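Local coordinates for McyG protein (PDB 4R0M), which binds phenylalanyl-adenylate and probably activates an amino or related acid as its adenylate for loading onto the adjoining carrier domain in microcystin synthesis, at residues Tyr36-Asn39 / Asp40-Tyr44; Asn198-Ser201 / Met202-Gly205. All coordinates share one frame; numbering follows the deposited sequence.

Contact 1 of 2, residues Tyr36-Asn39 / Asp40-Tyr44; sequences YIRN and DATEY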
loop_
_atom_site.group_PDB
_atom_site.type_symbol
_atom_site.label_atom_id
_atom_site.label_comp_id
_atom_site.label_asym_id
_atom_site.label_seq_id
_atom_site.Cartn_x
_atom_site.Cartn_y
_atom_site.Cartn_z
ATOM N N TYR A 36 18.530 8.370 -0.269
ATOM C CA TYR A 36 18.197 7.203 -1.080
ATOM C C TYR A 36 19.153 6.062 -0.771
ATOM O O TYR A 36 20.372 6.207 -0.919
ATOM C CB TYR A 36 18.290 7.524 -2.572
ATOM C CG TYR A 36 17.436 8.675 -3.046
ATOM C CD1 TYR A 36 16.087 8.492 -3.351
ATOM C CD2 TYR A 36 17.986 9.946 -3.226
ATOM C CE1 TYR A 36 15.307 9.544 -3.805
ATOM C CE2 TYR A 36 17.214 11.005 -3.677
ATOM C CZ TYR A 36 15.876 10.800 -3.966
ATOM O OH TYR A 36 15.110 11.852 -4.416
ATOM N N ILE A 37 18.602 4.933 -0.336
ATOM C CA ILE A 37 19.385 3.706 -0.208
ATOM C C ILE A 37 19.329 2.978 -1.548
ATOM O O ILE A 37 18.252 2.742 -2.089
ATOM C CB ILE A 37 18.862 2.784 0.920
ATOM C CG1 ILE A 37 18.658 3.561 2.232
ATOM C CG2 ILE A 37 19.782 1.582 1.117
ATOM C CD1 ILE A 37 19.908 4.170 2.839
ATOM N N ARG A 38 20.495 2.648 -2.092
ATOM C CA ARG A 38 20.568 1.900 -3.344
ATOM C C ARG A 38 20.520 0.396 -3.075
ATOM O O ARG A 38 20.601 -0.030 -1.920
ATOM C CB ARG A 38 21.828 2.284 -4.124
ATOM C CG ARG A 38 21.684 3.587 -4.891
ATOM C CD ARG A 38 22.994 4.062 -5.499
ATOM N NE ARG A 38 23.907 4.598 -4.490
ATOM C CZ ARG A 38 24.643 5.697 -4.644
ATOM N NH1 ARG A 38 24.570 6.407 -5.761
ATOM N NH2 ARG A 38 25.444 6.097 -3.666
ATOM N N ASN A 39 20.380 -0.395 -4.138
ATOM C CA ASN A 39 20.330 -1.859 -4.028
ATOM C C ASN A 39 21.573 -2.478 -3.389
ATOM O O ASN A 39 21.470 -3.473 -2.668
ATOM C CB ASN A 39 20.054 -2.500 -5.389
ATOM C CG ASN A 39 18.584 -2.470 -5.762
ATOM O OD1 ASN A 39 17.767 -3.193 -5.186
ATOM N ND2 ASN A 39 18.241 -1.637 -6.740
ATOM N N ASP A 40 22.737 -1.880 -3.644
ATOM C CA ASP A 40 23.995 -2.331 -3.043
ATOM C C ASP A 40 24.228 -1.743 -1.646
ATOM O O ASP A 40 25.344 -1.795 -1.121
ATOM C CB ASP A 40 25.183 -2.035 -3.973
ATOM C CG ASP A 40 25.337 -0.554 -4.297
ATOM O OD1 ASP A 40 24.531 0.273 -3.813
ATOM O OD2 ASP A 40 26.274 -0.214 -5.049
ATOM N N ALA A 41 23.166 -1.184 -1.062
ATOM C CA ALA A 41 23.169 -0.615 0.297
ATOM C C ALA A 41 24.035 0.642 0.492
ATOM O O ALA A 41 24.236 1.090 1.624
ATOM C CB ALA A 41 23.500 -1.682 1.340
ATOM N N THR A 42 24.537 1.210 -0.604
ATOM C CA THR A 42 25.198 2.518 -0.556
ATOM C C THR A 42 24.139 3.616 -0.452
ATOM O O THR A 42 22.956 3.378 -0.722
ATOM C CB THR A 42 26.103 2.777 -1.782
ATOM O OG1 THR A 42 25.344 2.632 -2.988
ATOM C CG2 THR A 42 27.284 1.815 -1.799
ATOM N N GLU A 43 24.564 4.813 -0.057
ATOM C CA GLU A 43 23.626 5.901 0.217
ATOM C C GLU A 43 23.907 7.152 -0.606
ATOM O O GLU A 43 25.043 7.405 -1.009
ATOM C CB GLU A 43 23.616 6.236 1.711
ATOM C CG GLU A 43 23.456 5.017 2.605
ATOM C CD GLU A 43 23.149 5.364 4.046
ATOM O OE1 GLU A 43 23.338 6.535 4.443
ATOM O OE2 GLU A 43 22.719 4.453 4.785
ATOM N N TYR A 44 22.854 7.924 -0.850
ATOM C CA TYR A 44 22.944 9.162 -1.610
ATOM C C TYR A 44 21.989 10.192 -1.008
ATOM O O TYR A 44 20.772 9.983 -0.976
ATOM C CB TYR A 44 22.635 8.898 -3.090
ATOM C CG TYR A 44 22.514 10.133 -3.957
ATOM C CD1 TYR A 44 23.523 11.101 -3.986
ATOM C CD2 TYR A 44 21.395 10.323 -4.771
ATOM C CE1 TYR A 44 23.410 12.230 -4.784
ATOM C CE2 TYR A 44 21.275 11.447 -5.575
ATOM C CZ TYR A 44 22.284 12.397 -5.579
ATOM O OH TYR A 44 22.166 13.511 -6.378
#
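Arg-38 and Thr-42 meet because the Thr-42 hydroxyl sits between its own backbone N and carbonyl carbon (chi1 56°), while the Arg-38 chain bends at chi3 (-74°) and crosses Thr-42 at a slant. Arg-38 NE donates to Thr-42 OG1 at 2.9 Å, the oxygen lying some way out of the guanidinium plane. The same hydroxyl donates in turn to Asp-40 OD1, 2.6 Å from OG1, on the syn side but tilted out of the carboxylate plane, so OG1 is gripped from two directions. Thr-42 N adds a weak bond to Asp-40 OD1. Further along, Tyr-44 CB lies over one face of the guanidinium, offset toward its rim.

The backbone beneath is a hairpin. Arg-38 to Ala-41 form a type I turn closed by Ala-41 N to Arg-38 O, and Arg-38 N reaches Thr-42 O at 2.9 Å in an almost straight bond. Ala-41 takes the left-handed helical conformation (phi 67°), which completes a 3:5 hairpin with a G1 beta bulge. Tyr-36 and Tyr-44 then pair through two backbone bonds, N of Tyr-36 to O of Tyr-44 being 2.9 Å; their side chains lie side by side, pointing the same way, and touch at CD2 to CD2, 3.8 Å. On the opposite face of the sheet Ile-37 CD1 rests alongside the Glu-43 side chain, 3.4 Å from OE2, an oxygen that also bonds His-266 and forms a salt bridge with Lys-265. Tyr-36 OH goes to Gln-46.

Arg-38 NE and Asp-40 OD1 stay 4.4 Å apart, so no salt bridge forms. The threonine hydroxyl links them instead, and is probably polarised by accepting from one and donating to the other, tying both side chains to the turn.

Contact 2 of 2, residues Asn198-Ser201 / Met202-Gly205; sequences NILS and MTAG
Ile-199 and Thr-203 are joined by a regular helical bond, Thr-203 N to Ile-199 O at 3.0 Å, and Ala-204 N repeats it on Leu-200 O one residue on, whereas Met-202 N splits between the carbonyls of Asn-198 and Ile-199 in two weak bonds. The side chains are set along about two turns of helix. Thr-203 packs its CG2 against the backbone of the preceding turn, 3.1 Å from Ile-199 O, while Leu-200 CD2 runs alongside Thr-203, 4.1 Å from CG2. With OG1 held between the backbone N and the carbonyl carbon (chi1 59°), the Thr-203 hydroxyl leans back over Leu-200 O. The approach of Thr-203 OG1 to Leu-200 O is modelled too short to be trusted as it stands; OG1 has a hydrogen-bond partner in Asp-239 OD2 of helix 227-240. Ala-204 CB comes within 3.4 Å of that same Leu-200 O. Ser-201 turns its OG back to the carbonyl of His-197, and Asn-198 gives ND2 to Asn-395 O.

Met-202, a selenomethionine, touches the preceding turn through its CB, 3.4 Å from Ile-199 O. Its CG is anti to the backbone N (chi1 175°), and the chain then bends, leading its end away from the preceding turn to Val-231, Phe-232, Ser-341 and Trp-345. The Met-202 side chain is about 6 Å from the bound phenylalanyl-adenylate. Helix 196-210 matches the helix that, in adenylate-forming enzymes of the ANL superfamily, follows the Ser/Thr/Gly-rich phosphate-binding loop and its strand.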
loop_
_atom_site.group_PDB
_atom_site.type_symbol
_atom_site.label_atom_id
_atom_site.label_comp_id
_atom_site.label_asym_id
_atom_site.label_seq_id
_atom_site.Cartn_x
_atom_site.Cartn_y
_atom_site.Cartn_z
ATOM N N ASN A 198 -6.516 18.011 -0.399
ATOM C CA ASN A 198 -6.676 16.631 0.082
ATOM C C ASN A 198 -5.429 16.154 0.817
ATOM O O ASN A 198 -5.498 15.730 1.970
ATOM C CB ASN A 198 -6.970 15.659 -1.077
ATOM C CG ASN A 198 -8.394 15.763 -1.611
ATOM O OD1 ASN A 198 -8.626 15.571 -2.808
ATOM N ND2 ASN A 198 -9.350 16.054 -0.734
ATOM N N ILE A 199 -4.291 16.241 0.132
ATOM C CA ILE A 199 -3.015 15.728 0.628
ATOM C C ILE A 199 -2.544 16.477 1.881
ATOM O O ILE A 199 -2.202 15.855 2.892
ATOM C CB ILE A 199 -1.935 15.768 -0.483
ATOM C CG1 ILE A 199 -2.327 14.834 -1.636
ATOM C CG2 ILE A 199 -0.565 15.388 0.068
ATOM C CD1 ILE A 199 -1.671 15.160 -2.962
ATOM N N LEU A 200 -2.553 17.806 1.813
ATOM C CA LEU A 200 -2.048 18.636 2.907
ATOM C C LEU A 200 -2.967 18.669 4.124
ATOM O O LEU A 200 -2.524 18.967 5.233
ATOM C CB LEU A 200 -1.695 20.043 2.414
ATOM C CG LEU A 200 -0.570 20.035 1.371
ATOM C CD1 LEU A 200 -0.325 21.425 0.809
ATOM C CD2 LEU A 200 0.715 19.442 1.938
ATOM N N SER A 201 -4.240 18.340 3.912
ATOM C CA SER A 201 -5.188 18.168 5.008
ATOM C C SER A 201 -4.955 16.850 5.761
ATOM O O SER A 201 -5.250 16.755 6.955
ATOM C CB SER A 201 -6.622 18.258 4.494
ATOM O OG SER A 201 -6.907 19.553 3.994
HETATM N N MSE A 202 -4.398 15.847 5.111
HETATM C CA MSE A 202 -4.016 14.630 5.763
HETATM C C MSE A 202 -2.766 14.899 6.511
HETATM O O MSE A 202 -2.656 14.515 7.653
HETATM C CB MSE A 202 -3.853 13.528 4.714
HETATM C CG MSE A 202 -3.336 12.198 5.235
HETATM SE SE MSE A 202 -1.425 12.100 5.522
HETATM C CE MSE A 202 -1.260 10.529 6.562
ATOM N N THR A 203 -1.828 15.554 5.873
ATOM C CA THR A 203 -0.531 15.854 6.474
ATOM C C THR A 203 -0.697 16.600 7.786
ATOM O O THR A 203 -0.179 16.169 8.819
ATOM C CB THR A 203 0.342 16.722 5.547
ATOM O OG1 THR A 203 -0.320 17.951 5.252
ATOM C CG2 THR A 203 0.597 16.015 4.267
ATOM N N ALA A 204 -1.431 17.712 7.733
ATOM C CA ALA A 204 -1.674 18.553 8.902
ATOM C C ALA A 204 -2.346 17.768 10.026
ATOM O O ALA A 204 -1.893 17.818 11.172
ATOM C CB ALA A 204 -2.502 19.777 8.519
ATOM N N GLY A 205 -3.403 17.031 9.688
ATOM C CA GLY A 205 -4.137 16.217 10.660
ATOM C C GLY A 205 -3.277 15.168 11.342
ATOM O O GLY A 205 -3.344 14.998 12.559
#

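Contact 1 comes first along the chain and closes before contact 2 opens. Their centres lie about 30 Å apart, with nearest atoms about 17 Å apart, so they do not touch, although both fall in the AMP-binding region. Contact 1 is the hairpin of strands 33-37 and 43-47, the latter an outermost strand of the nine-stranded mixed sheet. Contact 2 is part of helix 196-210, whose neighbours include strand 341-345, near the other end of that same sheet, and helix 227-240. The sheet therefore runs from a partly exposed hairpin at its margin to the neighbourhood of the adenylate pocket, and contact 2 is the one with a side chain about 6 Å from the adenylate.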